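Local coordinates for transcriptional regulator (NtrC family) (Aquifex aeolicus, PDB 3DZD), which probably activates sigma54-dependent transcription, using a receiver domain to control an AAA+ ATPase domain, and is captured here in its inactive state with ADP bound, at residues I145-V155 with V168-R178; S70-I78 with T111-K122. All blocks are in the same frame, centred on the assembly; numbering follows the deposited sequence.

Contact 1 of 2, residues I145-V155 with V168-R178; sequences IPKIAKSKAPV and VARLIHRYSGR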
loop_
_atom_site.group_PDB
_atom_site.type_symbol
_atom_site.label_atom_id
_atom_site.label_comp_id
_atom_site.label_asym_id
_atom_site.label_seq_id
_atom_site.Cartn_x
_atom_site.Cartn_y
_atom_site.Cartn_z
ATOM N N ILE A 145 -4.330 -23.021 9.926
ATOM C CA ILE A 145 -3.780 -21.689 9.709
ATOM C C ILE A 145 -4.071 -20.688 10.831
ATOM O O ILE A 145 -3.168 -19.974 11.276
ATOM C CB ILE A 145 -4.283 -21.093 8.371
ATOM C CG1 ILE A 145 -3.598 -21.768 7.181
ATOM C CG2 ILE A 145 -4.039 -19.608 8.324
ATOM C CD1 ILE A 145 -4.006 -21.171 5.872
ATOM N N PRO A 146 -5.332 -20.618 11.279
ATOM C CA PRO A 146 -5.703 -19.657 12.324
ATOM C C PRO A 146 -5.082 -19.994 13.685
ATOM O O PRO A 146 -4.860 -19.095 14.501
ATOM C CB PRO A 146 -7.234 -19.786 12.394
ATOM C CG PRO A 146 -7.636 -20.468 11.131
ATOM C CD PRO A 146 -6.498 -21.370 10.787
ATOM N N LYS A 147 -4.810 -21.274 13.921
ATOM C CA LYS A 147 -4.170 -21.715 15.156
ATOM C C LYS A 147 -2.677 -21.370 15.185
ATOM O O LYS A 147 -2.124 -21.029 16.230
ATOM C CB LYS A 147 -4.342 -23.220 15.315
ATOM C CG LYS A 147 -5.788 -23.674 15.383
ATOM C CD LYS A 147 -5.874 -25.186 15.527
ATOM C CE LYS A 147 -7.292 -25.625 15.854
ATOM N NZ LYS A 147 -7.343 -27.036 16.346
ATOM N N ILE A 148 -2.036 -21.477 14.025
ATOM C CA ILE A 148 -0.618 -21.193 13.864
ATOM C C ILE A 148 -0.348 -19.692 13.915
ATOM O O ILE A 148 0.682 -19.254 14.419
ATOM C CB ILE A 148 -0.145 -21.690 12.480
ATOM C CG1 ILE A 148 -0.121 -23.208 12.425
ATOM C CG2 ILE A 148 1.229 -21.174 12.143
ATOM C CD1 ILE A 148 0.477 -23.719 11.143
ATOM N N ALA A 149 -1.293 -18.914 13.396
ATOM C CA ALA A 149 -1.038 -17.529 13.011
ATOM C C ALA A 149 -0.779 -16.543 14.139
ATOM O O ALA A 149 -0.057 -15.568 13.945
ATOM C CB ALA A 149 -2.162 -17.017 12.137
ATOM N N LYS A 150 -1.377 -16.764 15.300
ATOM C CA LYS A 150 -1.272 -15.768 16.356
ATOM C C LYS A 150 0.018 -15.911 17.152
ATOM O O LYS A 150 0.275 -15.152 18.084
ATOM C CB LYS A 150 -2.513 -15.769 17.253
ATOM C CG LYS A 150 -3.729 -15.128 16.585
ATOM C CD LYS A 150 -4.743 -14.621 17.601
ATOM C CE LYS A 150 -5.824 -13.770 16.937
ATOM N NZ LYS A 150 -5.271 -12.540 16.299
ATOM N N SER A 151 0.839 -16.877 16.761
ATOM C CA SER A 151 2.156 -17.032 17.352
ATOM C C SER A 151 3.158 -16.153 16.619
ATOM O O SER A 151 2.847 -15.581 15.574
ATOM C CB SER A 151 2.596 -18.488 17.276
ATOM O OG SER A 151 3.839 -18.659 17.927
ATOM N N LYS A 152 4.361 -16.034 17.164
ATOM C CA LYS A 152 5.425 -15.358 16.439
ATOM C C LYS A 152 6.482 -16.351 15.961
ATOM O O LYS A 152 7.436 -15.972 15.284
ATOM C CB LYS A 152 6.072 -14.255 17.274
ATOM C CG LYS A 152 6.758 -13.206 16.405
ATOM C CD LYS A 152 7.983 -12.616 17.090
ATOM C CE LYS A 152 8.612 -11.527 16.232
ATOM N NZ LYS A 152 9.926 -11.063 16.770
ATOM N N ALA A 153 6.303 -17.619 16.315
ATOM C CA ALA A 153 7.203 -18.680 15.869
ATOM C C ALA A 153 7.172 -18.803 14.343
ATOM O O ALA A 153 6.119 -18.644 13.728
ATOM C CB ALA A 153 6.824 -20.001 16.528
ATOM N N PRO A 154 8.331 -19.065 13.724
ATOM C CA PRO A 154 8.353 -19.111 12.259
ATOM C C PRO A 154 7.639 -20.343 11.699
ATOM O O PRO A 154 7.489 -21.354 12.383
ATOM C CB PRO A 154 9.851 -19.148 11.932
ATOM C CG PRO A 154 10.531 -18.641 13.186
ATOM C CD PRO A 154 9.683 -19.164 14.291
ATOM N N VAL A 155 7.190 -20.236 10.458
ATOM C CA VAL A 155 6.481 -21.318 9.801
ATOM C C VAL A 155 7.188 -21.669 8.508
ATOM O O VAL A 155 7.533 -20.790 7.733
ATOM C CB VAL A 155 5.022 -20.921 9.479
ATOM C CG1 VAL A 155 4.293 -22.060 8.802
ATOM C CG2 VAL A 155 4.299 -20.513 10.749
ATOM N N VAL A 168 -1.052 -19.127 1.411
ATOM C CA VAL A 168 -1.136 -19.578 2.785
ATOM C C VAL A 168 -0.410 -18.587 3.695
ATOM O O VAL A 168 -0.899 -18.247 4.779
ATOM C CB VAL A 168 -0.543 -20.988 2.962
ATOM C CG1 VAL A 168 -0.585 -21.396 4.429
ATOM C CG2 VAL A 168 -1.289 -21.990 2.099
ATOM N N ALA A 169 0.753 -18.130 3.242
ATOM C CA ALA A 169 1.560 -17.157 3.971
ATOM C C ALA A 169 0.811 -15.836 4.229
ATOM O O ALA A 169 0.850 -15.304 5.340
ATOM C CB ALA A 169 2.872 -16.907 3.241
ATOM N N ARG A 170 0.127 -15.315 3.215
ATOM C CA ARG A 170 -0.687 -14.107 3.385
ATOM C C ARG A 170 -1.849 -14.338 4.332
ATOM O O ARG A 170 -2.189 -13.471 5.142
ATOM C CB ARG A 170 -1.213 -13.597 2.044
ATOM C CG ARG A 170 -0.151 -12.911 1.205
ATOM C CD ARG A 170 -0.722 -12.342 -0.082
ATOM N NE ARG A 170 0.361 -11.836 -0.926
ATOM C CZ ARG A 170 0.952 -10.654 -0.749
ATOM N NH1 ARG A 170 0.555 -9.851 0.239
ATOM N NH2 ARG A 170 1.934 -10.273 -1.557
ATOM N N LEU A 171 -2.464 -15.509 4.220
ATOM C CA LEU A 171 -3.539 -15.869 5.125
ATOM C C LEU A 171 -3.025 -15.814 6.544
ATOM O O LEU A 171 -3.644 -15.197 7.409
ATOM C CB LEU A 171 -4.085 -17.260 4.802
ATOM C CG LEU A 171 -4.910 -17.312 3.508
ATOM C CD1 LEU A 171 -5.422 -18.724 3.226
ATOM C CD2 LEU A 171 -6.072 -16.314 3.562
ATOM N N ILE A 172 -1.878 -16.452 6.779
ATOM C CA ILE A 172 -1.277 -16.504 8.113
ATOM C C ILE A 172 -1.030 -15.094 8.647
ATOM O O ILE A 172 -1.379 -14.788 9.782
ATOM C CB ILE A 172 0.058 -17.298 8.108
ATOM C CG1 ILE A 172 -0.200 -18.803 7.946
ATOM C CG2 ILE A 172 0.855 -17.024 9.377
ATOM C CD1 ILE A 172 1.044 -19.601 7.620
ATOM N N HIS A 173 -0.425 -14.243 7.825
ATOM C CA HIS A 173 -0.186 -12.860 8.203
ATOM C C HIS A 173 -1.506 -12.185 8.584
ATOM O O HIS A 173 -1.654 -11.655 9.689
ATOM C CB HIS A 173 0.496 -12.107 7.065
ATOM C CG HIS A 173 0.613 -10.633 7.301
ATOM N ND1 HIS A 173 1.447 -10.096 8.260
ATOM C CD2 HIS A 173 -0.007 -9.583 6.709
ATOM C CE1 HIS A 173 1.336 -8.778 8.248
ATOM N NE2 HIS A 173 0.463 -8.442 7.314
ATOM N N ARG A 174 -2.462 -12.229 7.663
ATOM C CA ARG A 174 -3.809 -11.716 7.896
ATOM C C ARG A 174 -4.380 -12.103 9.263
ATOM O O ARG A 174 -4.856 -11.247 10.002
ATOM C CB ARG A 174 -4.749 -12.212 6.796
ATOM C CG ARG A 174 -6.124 -11.578 6.824
ATOM C CD ARG A 174 -6.047 -10.123 6.401
ATOM N NE ARG A 174 -5.338 -9.953 5.134
ATOM C CZ ARG A 174 -5.935 -9.916 3.946
ATOM N NH1 ARG A 174 -7.254 -10.038 3.865
ATOM N NH2 ARG A 174 -5.219 -9.757 2.840
ATOM N N TYR A 175 -4.339 -13.393 9.588
ATOM C CA TYR A 175 -4.913 -13.900 10.837
ATOM C C TYR A 175 -4.059 -13.581 12.060
ATOM O O TYR A 175 -4.577 -13.485 13.171
ATOM C CB TYR A 175 -5.146 -15.413 10.757
ATOM C CG TYR A 175 -6.209 -15.827 9.759
ATOM C CD1 TYR A 175 -6.307 -15.203 8.522
ATOM C CD2 TYR A 175 -7.103 -16.854 10.044
ATOM C CE1 TYR A 175 -7.272 -15.576 7.601
ATOM C CE2 TYR A 175 -8.071 -17.239 9.124
ATOM C CZ TYR A 175 -8.150 -16.594 7.905
ATOM O OH TYR A 175 -9.104 -16.961 6.978
ATOM N N SER A 176 -2.753 -13.427 11.855
ATOM C CA SER A 176 -1.837 -13.132 12.952
ATOM C C SER A 176 -2.222 -11.820 13.633
ATOM O O SER A 176 -2.061 -11.669 14.847
ATOM C CB SER A 176 -0.381 -13.061 12.461
ATOM O OG SER A 176 -0.067 -11.772 11.953
ATOM N N GLY A 177 -2.719 -10.875 12.843
ATOM C CA GLY A 177 -3.149 -9.596 13.373
ATOM C C GLY A 177 -2.074 -8.524 13.354
ATOM O O GLY A 177 -2.337 -7.372 13.700
ATOM N N ARG A 178 -0.864 -8.896 12.948
ATOM C CA ARG A 178 0.260 -7.972 12.943
ATOM C C ARG A 178 -0.002 -6.803 11.996
ATOM O O ARG A 178 -0.504 -6.993 10.890
ATOM C CB ARG A 178 1.565 -8.714 12.613
ATOM C CG ARG A 178 1.987 -9.685 13.728
ATOM C CD ARG A 178 3.167 -10.574 13.366
ATOM N NE ARG A 178 4.429 -9.842 13.273
ATOM C CZ ARG A 178 5.220 -9.583 14.306
ATOM N NH1 ARG A 178 4.879 -9.985 15.517
ATOM N NH2 ARG A 178 6.350 -8.913 14.131
#

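Contact 2 of 2, residues S70-I78 with T111-K122; sequences SPDSVVIVI and TIKHAFEEYSKK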
loop_
_atom_site.group_PDB
_atom_site.type_symbol
_atom_site.label_atom_id
_atom_site.label_comp_id
_atom_site.label_asym_id
_atom_site.label_seq_id
_atom_site.Cartn_x
_atom_site.Cartn_y
_atom_site.Cartn_z
ATOM N N SER A 70 -19.756 11.407 11.114
ATOM C CA SER A 70 -18.622 11.822 10.289
ATOM C C SER A 70 -17.355 11.094 10.739
ATOM O O SER A 70 -16.380 11.724 11.152
ATOM C CB SER A 70 -18.429 13.337 10.369
ATOM O OG SER A 70 -17.817 13.834 9.193
ATOM N N PRO A 71 -17.364 9.754 10.635
ATOM C CA PRO A 71 -16.364 8.853 11.220
ATOM C C PRO A 71 -14.950 9.114 10.716
ATOM O O PRO A 71 -13.988 8.773 11.402
ATOM C CB PRO A 71 -16.825 7.467 10.753
ATOM C CG PRO A 71 -18.236 7.642 10.316
ATOM C CD PRO A 71 -18.320 9.027 9.785
ATOM N N ASP A 72 -14.832 9.701 9.531
ATOM C CA ASP A 72 -13.526 9.973 8.948
ATOM C C ASP A 72 -12.942 11.309 9.413
ATOM O O ASP A 72 -11.759 11.579 9.206
ATOM C CB ASP A 72 -13.607 9.932 7.421
ATOM C CG ASP A 72 -13.911 8.541 6.889
ATOM O OD1 ASP A 72 -13.110 7.612 7.133
ATOM O OD2 ASP A 72 -14.950 8.383 6.214
ATOM N N SER A 73 -13.763 12.148 10.036
ATOM C CA SER A 73 -13.263 13.420 10.547
ATOM C C SER A 73 -12.218 13.211 11.638
ATOM O O SER A 73 -12.395 12.385 12.536
ATOM C CB SER A 73 -14.396 14.282 11.085
ATOM O OG SER A 73 -15.137 14.853 10.026
ATOM N N VAL A 74 -11.123 13.961 11.536
ATOM C CA VAL A 74 -10.086 13.980 12.551
ATOM C C VAL A 74 -10.362 15.172 13.454
ATOM O O VAL A 74 -10.548 16.289 12.974
ATOM C CB VAL A 74 -8.686 14.114 11.899
ATOM C CG1 VAL A 74 -7.596 14.267 12.953
ATOM C CG2 VAL A 74 -8.412 12.922 10.997
ATOM N N VAL A 75 -10.391 14.938 14.760
ATOM C CA VAL A 75 -10.791 15.971 15.703
ATOM C C VAL A 75 -9.638 16.495 16.551
ATOM O O VAL A 75 -8.853 15.729 17.100
ATOM C CB VAL A 75 -11.904 15.477 16.645
ATOM C CG1 VAL A 75 -12.355 16.601 17.567
ATOM C CG2 VAL A 75 -13.075 14.941 15.840
ATOM N N ILE A 76 -9.553 17.815 16.644
ATOM C CA ILE A 76 -8.639 18.471 17.552
ATOM C C ILE A 76 -9.467 19.229 18.575
ATOM O O ILE A 76 -10.301 20.058 18.211
ATOM C CB ILE A 76 -7.762 19.483 16.812
ATOM C CG1 ILE A 76 -7.034 18.803 15.646
ATOM C CG2 ILE A 76 -6.795 20.139 17.778
ATOM C CD1 ILE A 76 -6.587 19.769 14.554
ATOM N N VAL A 77 -9.260 18.948 19.855
ATOM C CA VAL A 77 -10.004 19.679 20.872
ATOM C C VAL A 77 -9.210 20.865 21.408
ATOM O O VAL A 77 -7.981 20.848 21.437
ATOM C CB VAL A 77 -10.497 18.767 22.022
ATOM C CG1 VAL A 77 -11.602 17.845 21.520
ATOM C CG2 VAL A 77 -9.350 17.962 22.607
ATOM N N ILE A 78 -9.927 21.910 21.793
ATOM C CA ILE A 78 -9.318 23.064 22.431
ATOM C C ILE A 78 -9.755 23.069 23.882
ATOM O O ILE A 78 -10.949 23.080 24.168
ATOM C CB ILE A 78 -9.762 24.373 21.767
ATOM C CG1 ILE A 78 -9.145 24.493 20.375
ATOM C CG2 ILE A 78 -9.350 25.555 22.611
ATOM C CD1 ILE A 78 -9.568 25.739 19.637
ATOM N N THR A 111 -0.339 21.790 14.317
ATOM C CA THR A 111 -1.314 20.771 14.699
ATOM C C THR A 111 -2.313 20.480 13.572
ATOM O O THR A 111 -2.670 19.332 13.340
ATOM C CB THR A 111 -2.071 21.175 15.971
ATOM O OG1 THR A 111 -1.130 21.376 17.025
ATOM C CG2 THR A 111 -3.047 20.104 16.383
ATOM N N ILE A 112 -2.764 21.528 12.887
ATOM C CA ILE A 112 -3.646 21.375 11.741
ATOM C C ILE A 112 -2.979 20.532 10.660
ATOM O O ILE A 112 -3.577 19.606 10.115
ATOM C CB ILE A 112 -4.026 22.739 11.138
ATOM C CG1 ILE A 112 -4.891 23.527 12.117
ATOM C CG2 ILE A 112 -4.753 22.547 9.797
ATOM C CD1 ILE A 112 -6.320 23.037 12.198
ATOM N N LYS A 113 -1.734 20.861 10.357
ATOM C CA LYS A 113 -0.985 20.134 9.350
ATOM C C LYS A 113 -0.995 18.649 9.647
ATOM O O LYS A 113 -1.278 17.830 8.761
ATOM C CB LYS A 113 0.452 20.632 9.292
ATOM C CG LYS A 113 1.242 20.016 8.162
ATOM C CD LYS A 113 2.732 20.236 8.331
ATOM C CE LYS A 113 3.506 19.396 7.327
ATOM N NZ LYS A 113 4.811 18.905 7.849
ATOM N N HIS A 114 -0.688 18.297 10.896
ATOM C CA HIS A 114 -0.683 16.890 11.303
ATOM C C HIS A 114 -2.079 16.278 11.297
ATOM O O HIS A 114 -2.236 15.106 10.971
ATOM C CB HIS A 114 -0.005 16.696 12.663
ATOM C CG HIS A 114 1.431 17.103 12.680
ATOM N ND1 HIS A 114 2.050 17.603 13.802
ATOM C CD2 HIS A 114 2.363 17.119 11.694
ATOM C CE1 HIS A 114 3.308 17.892 13.517
ATOM N NE2 HIS A 114 3.522 17.607 12.243
ATOM N N ALA A 115 -3.092 17.064 11.652
ATOM C CA ALA A 115 -4.469 16.579 11.541
ATOM C C ALA A 115 -4.797 16.150 10.104
ATOM O O ALA A 115 -5.416 15.115 9.886
ATOM C CB ALA A 115 -5.462 17.622 12.028
ATOM N N PHE A 116 -4.378 16.938 9.122
ATOM C CA PHE A 116 -4.660 16.578 7.741
ATOM C C PHE A 116 -3.860 15.361 7.287
ATOM O O PHE A 116 -4.366 14.544 6.533
ATOM C CB PHE A 116 -4.464 17.761 6.780
ATOM C CG PHE A 116 -5.684 18.637 6.644
ATOM C CD1 PHE A 116 -6.776 18.217 5.903
ATOM C CD2 PHE A 116 -5.738 19.886 7.260
ATOM C CE1 PHE A 116 -7.907 19.026 5.785
ATOM C CE2 PHE A 116 -6.862 20.701 7.142
ATOM C CZ PHE A 116 -7.945 20.275 6.410
ATOM N N GLU A 117 -2.622 15.220 7.737
ATOM C CA GLU A 117 -1.883 14.043 7.320
ATOM C C GLU A 117 -2.378 12.798 8.058
ATOM O O GLU A 117 -2.180 11.682 7.603
ATOM C CB GLU A 117 -0.364 14.231 7.413
ATOM C CG GLU A 117 0.186 14.551 8.784
ATOM C CD GLU A 117 1.673 14.895 8.740
ATOM O OE1 GLU A 117 2.017 16.000 8.261
ATOM O OE2 GLU A 117 2.490 14.060 9.185
ATOM N N GLU A 118 -3.049 12.993 9.185
ATOM C CA GLU A 118 -3.689 11.875 9.858
ATOM C C GLU A 118 -4.918 11.475 9.047
ATOM O O GLU A 118 -5.239 10.294 8.907
ATOM C CB GLU A 118 -4.099 12.271 11.275
ATOM C CG GLU A 118 -5.099 11.328 11.911
ATOM C CD GLU A 118 -4.445 10.068 12.429
ATOM O OE1 GLU A 118 -3.195 10.011 12.439
ATOM O OE2 GLU A 118 -5.186 9.142 12.844
ATOM N N TYR A 119 -5.611 12.479 8.523
ATOM C CA TYR A 119 -6.766 12.239 7.686
ATOM C C TYR A 119 -6.345 11.534 6.400
ATOM O O TYR A 119 -6.966 10.566 5.982
ATOM C CB TYR A 119 -7.464 13.553 7.358
ATOM C CG TYR A 119 -8.383 13.437 6.177
ATOM C CD1 TYR A 119 -9.586 12.757 6.276
ATOM C CD2 TYR A 119 -8.038 13.994 4.951
ATOM C CE1 TYR A 119 -10.429 12.643 5.192
ATOM C CE2 TYR A 119 -8.869 13.890 3.863
ATOM C CZ TYR A 119 -10.063 13.208 3.982
ATOM O OH TYR A 119 -10.895 13.094 2.886
ATOM N N SER A 120 -5.275 12.023 5.789
ATOM C CA SER A 120 -4.788 11.482 4.533
ATOM C C SER A 120 -4.167 10.095 4.677
ATOM O O SER A 120 -3.897 9.441 3.675
ATOM C CB SER A 120 -3.761 12.427 3.908
ATOM O OG SER A 120 -4.256 13.749 3.828
ATOM N N LYS A 121 -3.923 9.648 5.907
ATOM C CA LYS A 121 -3.257 8.363 6.116
ATOM C C LYS A 121 -4.223 7.256 6.492
ATOM O O LYS A 121 -4.381 6.945 7.670
ATOM C CB LYS A 121 -2.176 8.462 7.194
ATOM C CG LYS A 121 -1.008 9.366 6.842
ATOM C CD LYS A 121 -0.626 9.253 5.380
ATOM C CE LYS A 121 0.618 10.069 5.082
ATOM N NZ LYS A 121 1.027 9.949 3.654
ATOM N N LYS A 122 -4.863 6.660 5.495
ATOM C CA LYS A 122 -5.697 5.493 5.742
ATOM C C LYS A 122 -5.187 4.279 4.976
ATOM O O LYS A 122 -4.646 4.404 3.877
ATOM C CB LYS A 122 -7.164 5.765 5.397
ATOM C CG LYS A 122 -8.070 4.575 5.685
ATOM C CD LYS A 122 -9.532 4.862 5.394
ATOM C CE LYS A 122 -10.379 3.621 5.645
ATOM N NZ LYS A 122 -11.833 3.866 5.438
#

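Contact 1 of 2, residues I145-V155 with V168-R178
I145 reaches V168 and L171 because its CG1 branch lies anti to the carbonyl carbon (chi1 -74°) and then runs straight out (chi2 -177°). CD1 is thereby delivered 3.7 Å from V168 CG1 and, on a similar footing, against L171 CD1. The other branch, CG2, is anti to the backbone N and meets I172 CG1 at 3.9 Å, the two isoleucine side chains crossing at about a right angle. The same methyl sits over one face of the Y175 ring. P146 takes the ring's edge: its CB lies 3.8 Å from Y175 CD2, near the ring plane, and proline and tyrosine run alongside each other, pointing the same way. One turn later a small residue allows close approach, for A149 CB is 3.7 Å from Y175 CB and rests on the I172 carbonyl oxygen. The axes of 145-149 and 168-176 approach to 8.3 Å and cross at -59°, and the two helices meet through these few residues. Polar contacts between the segments are slight: K150 NZ, poorly ordered, makes a weak hydrogen bond to Y175 O. At the helix end S176 OG donates to H173 O, in the carbonyl plane on a lone pair, and accepts from R178 N at 3.1 Å, an ST turn. R178 then carries its guanidinium toward K152, whose CG is 3.8 Å from R178 NH1; D263 forms salt bridges with both side chains, while G224 O accepts from R178 NE. V155 CG1 closes on I172 CD1 where strand 155-158 begins. That strand and helix 165-176 flank the P-loop, and with helix 136-149 packed beside them they belong to the alpha/beta ATPase core, strand order 2-3-4-1-5, of an AAA+ domain.

Contact 2 of 2, residues S70-I78 with T111-K122
I76 points from strand 74-79 at helix 105-119, and its atoms can be followed outward. From CB, one branch stops at once: CG2 lies anti to the backbone N and touches T111 CG2 at 4.0 Å. The other branch starts beside the backbone N (chi1 -55°) and passes A115, with CG1 4.1 Å from A115 CB. At the tip, CD1 presses on A115 CB at 3.5 Å and also meets T111 CG2 and I112 CD1. I112 leaves its helix away from the strand, and only its end bends back to join this methyl cluster.

Two residues earlier V74 straddles the next turn. Its CG1 faces the A115 carbonyl and CB, while CG2 lies 3.8 Å from E118 CG and is equally close to Y119 CA and CB. The axes of strand 74-78 and helix 111-119 pass 8.6 Å apart, and their N-to-C directions differ by 156°, close to antiparallel, as expected for the fourth strand and last helix of a CheY-like receiver, whose parallel sheet has the order 2-1-3-4-5. V75 and V77 serve the other face of the sheet, against helix 62-69.

Ahead of the strand, in the turn S70-S73, the contact thins. D72 O approaches the edge of the Y119 ring, near its plane, 3.8 Å from CD1. No hydrogen bond joins the segments, and D72 OD1 stays 4.3 Å from the poorly ordered K122 NZ, beyond a salt bridge. E118 OE1 forms a salt bridge with K121 of the second subunit, and the H114 ring meets Y96 of that same subunit.

Contacts 1 and 2 belong to different domains: 70-78 with 111-122 is in the receiver, and 145-155 with 168-178 is in the ATPase core. Their centres are 32 Å apart and their nearest atoms about 14 Å, so they do not touch. In the chain they come in series: helix 136-149 of contact 1 is the next helix after 105-119 of contact 2, across the linking residues 120-135. Contact 1 lies near the nucleotide, the V168 side chain being about 7 Å from ADP. Contact 2 lies against the second subunit: S120 OG hydrogen-bonds to Q223 of that subunit, next to G224, the residue that in this chain accepts from R178 of contact 1.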